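Local atomic coordinates of DUF3863 domain-containing protein (Parabacteroides distasonis, PDB entry 3LM3), a protein that is of unknown function but is probably a glycoside hydrolase or carbohydrate deacetylase. Residues A[172-177]-A[366-371]; A[197-202]-A[212-217]. One frame throughout, in Å; residues are numbered along the deposited sequence.

Interaction 1. Residues A[172-177]-A[366-371]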
loop_
_atom_site.group_PDB
_atom_site.type_symbol
_atom_site.label_atom_id
_atom_site.label_comp_id
_atom_site.label_asym_id
_atom_site.label_seq_id
_atom_site.Cartn_x
_atom_site.Cartn_y
_atom_site.Cartn_z
ATOM N N VAL A 172 -4.651 -1.583 -3.014
ATOM C CA VAL A 172 -5.019 -0.349 -2.247
ATOM C C VAL A 172 -3.784 0.527 -2.443
ATOM O O VAL A 172 -2.743 0.122 -2.075
ATOM C CB VAL A 172 -5.244 -0.626 -0.686
ATOM C CG1 VAL A 172 -5.271 0.696 0.168
ATOM C CG2 VAL A 172 -6.428 -1.509 -0.401
ATOM N N ILE A 173 -3.888 1.709 -3.083
ATOM C CA ILE A 173 -2.803 2.739 -2.979
ATOM C C ILE A 173 -3.434 3.771 -2.086
ATOM O O ILE A 173 -4.062 4.749 -2.518
ATOM C CB ILE A 173 -2.214 3.342 -4.308
ATOM C CG1 ILE A 173 -1.612 2.233 -5.194
ATOM C CG2 ILE A 173 -1.040 4.234 -3.977
ATOM C CD1 ILE A 173 -0.717 2.727 -6.395
ATOM N N TRP A 174 -3.336 3.510 -0.782
ATOM C CA TRP A 174 -4.197 4.172 0.182
ATOM C C TRP A 174 -4.073 5.680 0.106
ATOM O O TRP A 174 -2.961 6.242 0.167
ATOM C CB TRP A 174 -3.918 3.722 1.636
ATOM C CG TRP A 174 -4.965 4.293 2.527
ATOM C CD1 TRP A 174 -6.262 3.874 2.627
ATOM C CD2 TRP A 174 -4.862 5.463 3.338
ATOM N NE1 TRP A 174 -6.964 4.695 3.469
ATOM C CE2 TRP A 174 -6.125 5.688 3.912
ATOM C CE3 TRP A 174 -3.820 6.355 3.638
ATOM C CZ2 TRP A 174 -6.370 6.762 4.752
ATOM C CZ3 TRP A 174 -4.085 7.422 4.479
ATOM C CH2 TRP A 174 -5.340 7.612 5.029
ATOM N N SER A 175 -5.222 6.352 -0.024
ATOM C CA SER A 175 -5.362 7.807 -0.063
ATOM C C SER A 175 -4.873 8.478 -1.316
ATOM O O SER A 175 -4.925 9.683 -1.403
ATOM C CB SER A 175 -4.765 8.527 1.151
ATOM O OG SER A 175 -3.352 8.677 1.113
ATOM N N GLN A 176 -4.426 7.740 -2.305
ATOM C CA GLN A 176 -3.873 8.359 -3.507
ATOM C C GLN A 176 -4.925 9.225 -4.201
ATOM O O GLN A 176 -6.035 8.766 -4.509
ATOM C CB GLN A 176 -3.356 7.290 -4.477
ATOM C CG GLN A 176 -3.109 7.797 -5.900
ATOM C CD GLN A 176 -2.298 9.059 -5.919
ATOM O OE1 GLN A 176 -2.467 9.926 -6.790
ATOM N NE2 GLN A 176 -1.434 9.196 -4.941
ATOM N N HIS A 177 -4.574 10.494 -4.411
ATOM C CA HIS A 177 -5.402 11.392 -5.203
ATOM C C HIS A 177 -4.407 12.342 -5.906
ATOM O O HIS A 177 -3.509 12.926 -5.263
ATOM C CB HIS A 177 -6.446 12.117 -4.312
ATOM C CG HIS A 177 -7.803 12.321 -4.950
ATOM N ND1 HIS A 177 -8.761 11.331 -5.019
ATOM C CD2 HIS A 177 -8.376 13.424 -5.488
ATOM C CE1 HIS A 177 -9.847 11.799 -5.609
ATOM N NE2 HIS A 177 -9.643 13.073 -5.894
ATOM N N GLU A 366 -18.520 -0.734 7.638
ATOM C CA GLU A 366 -19.571 0.159 7.178
ATOM C C GLU A 366 -19.148 1.596 6.888
ATOM O O GLU A 366 -19.860 2.277 6.172
ATOM C CB GLU A 366 -20.763 0.100 8.112
ATOM C CG GLU A 366 -21.525 -1.221 7.963
ATOM C CD GLU A 366 -22.804 -1.265 8.792
ATOM O OE1 GLU A 366 -22.710 -1.319 10.030
ATOM O OE2 GLU A 366 -23.882 -1.238 8.174
ATOM N N PHE A 367 -18.019 2.047 7.437
ATOM C CA PHE A 367 -17.505 3.379 7.126
ATOM C C PHE A 367 -16.063 3.543 7.594
ATOM O O PHE A 367 -15.562 2.765 8.415
ATOM C CB PHE A 367 -18.366 4.483 7.751
ATOM C CG PHE A 367 -18.386 4.489 9.265
ATOM C CD1 PHE A 367 -19.338 3.763 9.968
ATOM C CD2 PHE A 367 -17.472 5.242 9.990
ATOM C CE1 PHE A 367 -19.376 3.794 11.370
ATOM C CE2 PHE A 367 -17.490 5.259 11.389
ATOM C CZ PHE A 367 -18.451 4.525 12.075
ATOM N N ARG A 368 -15.429 4.581 7.060
ATOM C CA ARG A 368 -14.258 5.142 7.724
ATOM C C ARG A 368 -14.560 6.563 8.146
ATOM O O ARG A 368 -15.394 7.252 7.541
ATOM C CB ARG A 368 -12.999 5.064 6.840
ATOM C CG ARG A 368 -13.011 5.986 5.631
ATOM C CD ARG A 368 -11.735 5.973 4.829
ATOM N NE ARG A 368 -11.602 7.201 4.064
ATOM C CZ ARG A 368 -10.619 7.485 3.232
ATOM N NH1 ARG A 368 -9.704 6.573 2.913
ATOM N NH2 ARG A 368 -10.546 8.681 2.692
ATOM N N LEU A 369 -13.832 6.997 9.160
ATOM C CA LEU A 369 -14.015 8.295 9.786
ATOM C C LEU A 369 -12.665 8.809 10.270
ATOM O O LEU A 369 -11.963 8.098 10.960
ATOM C CB LEU A 369 -14.952 8.184 10.986
ATOM C CG LEU A 369 -15.135 9.387 11.913
ATOM C CD1 LEU A 369 -15.951 10.495 11.221
ATOM C CD2 LEU A 369 -15.863 8.968 13.218
ATOM N N ALA A 370 -12.363 10.070 9.943
ATOM C CA ALA A 370 -11.172 10.757 10.471
ATOM C C ALA A 370 -11.556 12.039 11.194
ATOM O O ALA A 370 -12.332 12.854 10.668
ATOM C CB ALA A 370 -10.222 11.122 9.342
ATOM N N LEU A 371 -10.964 12.228 12.369
ATOM C CA LEU A 371 -11.142 13.420 13.176
ATOM C C LEU A 371 -9.772 14.100 13.287
ATOM O O LEU A 371 -8.749 13.416 13.488
ATOM C CB LEU A 371 -11.637 13.040 14.573
ATOM C CG LEU A 371 -12.941 12.251 14.641
ATOM C CD1 LEU A 371 -13.244 11.875 16.110
ATOM C CD2 LEU A 371 -14.075 13.037 14.026
#
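The indole of Trp174 and the guanidinium of Arg368 meet with their planes 55° apart, too steeply inclined for a stack, and the arginine approaches the ring obliquely. On one face of the indole lies CB of the next residue, Ser175, 3.4 Å above the plane and displaced toward the rim. The closest approach across the contact is 3.4 Å, from Arg368 NH1 to Trp174 NE1; both atoms are donors, so this pair is not a hydrogen bond. Their proximity is consistent with a shared acceptor: each gives a hydrogen bond to the carbonyl oxygen of Ser187. Arg368 reaches this point because its chain is extended from CG to NE (chi2 176°, chi3 -157°), and its NH2 forms salt bridges with Asp185 and Asp386; together with Ser187 O at NH1, these restrain the guanidinium and would offset its buried charge. On the tryptophan side, a type II turn from Ile173 to Gln176 closes with Gln176 N to Ile173 O at 3.0 Å. The contact is buried packing between the DUF3863 loop after parallel strand 168-172 and antiparallel strand 367-374, whose Arg368 falls in DUF3864 and packs against Trp361 and Met363 of strand 357-363 and Thr388 of strand 383-389.

Interaction 2. Residues A[197-202]-A[212-217]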
loop_
_atom_site.group_PDB
_atom_site.type_symbol
_atom_site.label_atom_id
_atom_site.label_comp_id
_atom_site.label_asym_id
_atom_site.label_seq_id
_atom_site.Cartn_x
_atom_site.Cartn_y
_atom_site.Cartn_z
ATOM N N GLU A 197 -18.740 -4.751 -5.698
ATOM C CA GLU A 197 -19.087 -3.414 -6.158
ATOM C C GLU A 197 -17.898 -2.515 -6.452
ATOM O O GLU A 197 -17.975 -1.682 -7.336
ATOM C CB GLU A 197 -19.973 -2.699 -5.142
ATOM C CG GLU A 197 -21.331 -3.354 -4.952
ATOM C CD GLU A 197 -22.200 -2.672 -3.918
ATOM O OE1 GLU A 197 -21.857 -1.542 -3.456
ATOM O OE2 GLU A 197 -23.206 -3.293 -3.526
ATOM N N HIS A 198 -16.822 -2.618 -5.659
ATOM C CA HIS A 198 -15.759 -1.638 -5.698
ATOM C C HIS A 198 -14.586 -2.115 -4.844
ATOM O O HIS A 198 -14.773 -2.475 -3.670
ATOM C CB HIS A 198 -16.262 -0.297 -5.164
ATOM C CG HIS A 198 -15.413 0.869 -5.565
ATOM N ND1 HIS A 198 -14.112 1.067 -5.126
ATOM C CD2 HIS A 198 -15.700 1.924 -6.370
ATOM C CE1 HIS A 198 -13.648 2.185 -5.660
ATOM N NE2 HIS A 198 -14.604 2.736 -6.397
ATOM N N PHE A 199 -13.400 -2.095 -5.453
ATOM C CA PHE A 199 -12.184 -2.568 -4.804
ATOM C C PHE A 199 -11.828 -1.810 -3.510
ATOM O O PHE A 199 -11.103 -2.343 -2.671
ATOM C CB PHE A 199 -10.985 -2.600 -5.792
ATOM C CG PHE A 199 -10.342 -1.262 -6.066
ATOM C CD1 PHE A 199 -11.017 -0.262 -6.725
ATOM C CD2 PHE A 199 -9.003 -1.056 -5.755
ATOM C CE1 PHE A 199 -10.393 0.953 -7.003
ATOM C CE2 PHE A 199 -8.367 0.148 -6.054
ATOM C CZ PHE A 199 -9.072 1.171 -6.643
ATOM N N CYS A 200 -12.311 -0.568 -3.348
ATOM C CA CYS A 200 -12.060 0.225 -2.146
ATOM C C CYS A 200 -13.091 -0.001 -1.031
ATOM O O CYS A 200 -12.912 0.490 0.108
ATOM C CB CYS A 200 -12.092 1.705 -2.488
ATOM S SG CYS A 200 -10.645 2.278 -3.408
ATOM N N LYS A 201 -14.188 -0.697 -1.345
ATOM C CA LYS A 201 -15.305 -0.899 -0.425
ATOM C C LYS A 201 -15.188 -2.267 0.244
ATOM O O LYS A 201 -15.108 -3.289 -0.459
ATOM C CB LYS A 201 -16.638 -0.838 -1.205
ATOM C CG LYS A 201 -17.829 -1.168 -0.358
ATOM C CD LYS A 201 -19.179 -0.962 -1.089
ATOM C CE LYS A 201 -20.262 -1.825 -0.437
ATOM N NZ LYS A 201 -21.620 -1.243 -0.750
ATOM N N PRO A 202 -15.211 -2.341 1.568
ATOM C CA PRO A 202 -15.364 -3.661 2.180
ATOM C C PRO A 202 -16.662 -4.386 1.765
ATOM O O PRO A 202 -17.729 -3.780 1.722
ATOM C CB PRO A 202 -15.365 -3.365 3.682
ATOM C CG PRO A 202 -14.601 -2.040 3.809
ATOM C CD PRO A 202 -15.045 -1.283 2.571
ATOM N N CYS A 212 -10.336 -12.316 -1.223
ATOM C CA CYS A 212 -9.024 -11.835 -1.519
ATOM C C CYS A 212 -8.766 -10.688 -0.558
ATOM O O CYS A 212 -9.582 -9.775 -0.429
ATOM C CB CYS A 212 -8.948 -11.335 -2.963
ATOM S SG CYS A 212 -7.234 -10.952 -3.504
ATOM N N VAL A 213 -7.650 -10.749 0.120
ATOM C CA VAL A 213 -7.270 -9.709 1.071
ATOM C C VAL A 213 -6.641 -8.573 0.276
ATOM O O VAL A 213 -5.688 -8.759 -0.489
ATOM C CB VAL A 213 -6.225 -10.249 2.072
ATOM C CG1 VAL A 213 -5.848 -9.154 3.098
ATOM C CG2 VAL A 213 -6.736 -11.490 2.772
ATOM N N ASN A 214 -7.158 -7.369 0.457
ATOM C CA ASN A 214 -6.672 -6.196 -0.260
ATOM C C ASN A 214 -5.709 -5.407 0.640
ATOM O O ASN A 214 -6.101 -4.920 1.695
ATOM C CB ASN A 214 -7.836 -5.307 -0.736
ATOM C CG ASN A 214 -7.404 -4.328 -1.781
ATOM O OD1 ASN A 214 -6.226 -4.261 -2.100
ATOM N ND2 ASN A 214 -8.350 -3.557 -2.359
ATOM N N LEU A 215 -4.469 -5.311 0.197
ATOM C CA LEU A 215 -3.362 -4.694 0.909
ATOM C C LEU A 215 -2.882 -3.395 0.297
ATOM O O LEU A 215 -2.585 -3.294 -0.897
ATOM C CB LEU A 215 -2.139 -5.622 0.948
ATOM C CG LEU A 215 -2.343 -6.954 1.661
ATOM C CD1 LEU A 215 -1.024 -7.749 1.685
ATOM C CD2 LEU A 215 -2.870 -6.742 3.104
ATOM N N ASP A 216 -2.747 -2.389 1.148
ATOM C CA ASP A 216 -1.964 -1.180 0.870
ATOM C C ASP A 216 -0.526 -1.495 0.466
ATOM O O ASP A 216 0.005 -2.559 0.805
ATOM C CB ASP A 216 -1.980 -0.295 2.113
ATOM C CG ASP A 216 -1.583 1.159 1.853
ATOM O OD1 ASP A 216 -1.570 1.641 0.679
ATOM O OD2 ASP A 216 -1.242 1.835 2.867
ATOM N N GLY A 217 0.104 -0.546 -0.211
ATOM C CA GLY A 217 1.463 -0.669 -0.729
ATOM C C GLY A 217 2.548 0.097 0.024
ATOM O O GLY A 217 3.681 -0.375 0.116
#
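Phe199 and Asn214 come together where a type I turn from His198 to Lys201, closed by Lys201 N to His198 O at 3.0 Å, faces strand 213-216, with Phe199 CA and Asn214 CA 8.0 Å apart. The side chain of Asn214 crosses that separation with CG anti to its backbone N (chi1 -164°): its ND2 donates to Phe199 O at 3.0 Å, but the N-H...O angle of 129° makes the bond weak. The same ND2 also bonds to the carbonyl oxygen of Ala171, its stronger partner. Within the turn, Cys200 N donates to His198 ND1 at 3.0 Å, straight at 162° and in the imidazole plane, while Cys200 SG lies 3.7 Å above one face of the Phe199 ring, toward its rim. Lys201 NZ bonds Glu197 OE1 at 2.7 Å in a salt bridge, meeting the carboxylate from above its plane. The turn, in the loop after strand 194-195, thus packs beside strand 213-216, which runs parallel to 168-172; the succession of parallel strands with intervening helices is consistent with the beta/alpha barrel of glycoside hydrolase/deacetylase relatives.

Both contacts are buried and small, 76 and 70 Å² respectively, and their centres lie 11 Å apart, with interaction 2 nested in the chain loop that interaction 1 closes. They share the parallel sheet: 172-177 follows strand 168-172, and 212-217 includes strand 213-216, its parallel neighbour. A direct link is the probable hydrogen bond from Trp174 N to Asp216 OD1 at 3.0 Å. The chemistry differs with place. Interaction 1 joins the loop after a parallel strand to the antiparallel sheet, through a cationic side chain whose partners lie largely in other segments, whereas interaction 2 is local in sequence and neutral across the interface, a weak amide-to-carbonyl bond between a turn and a strand.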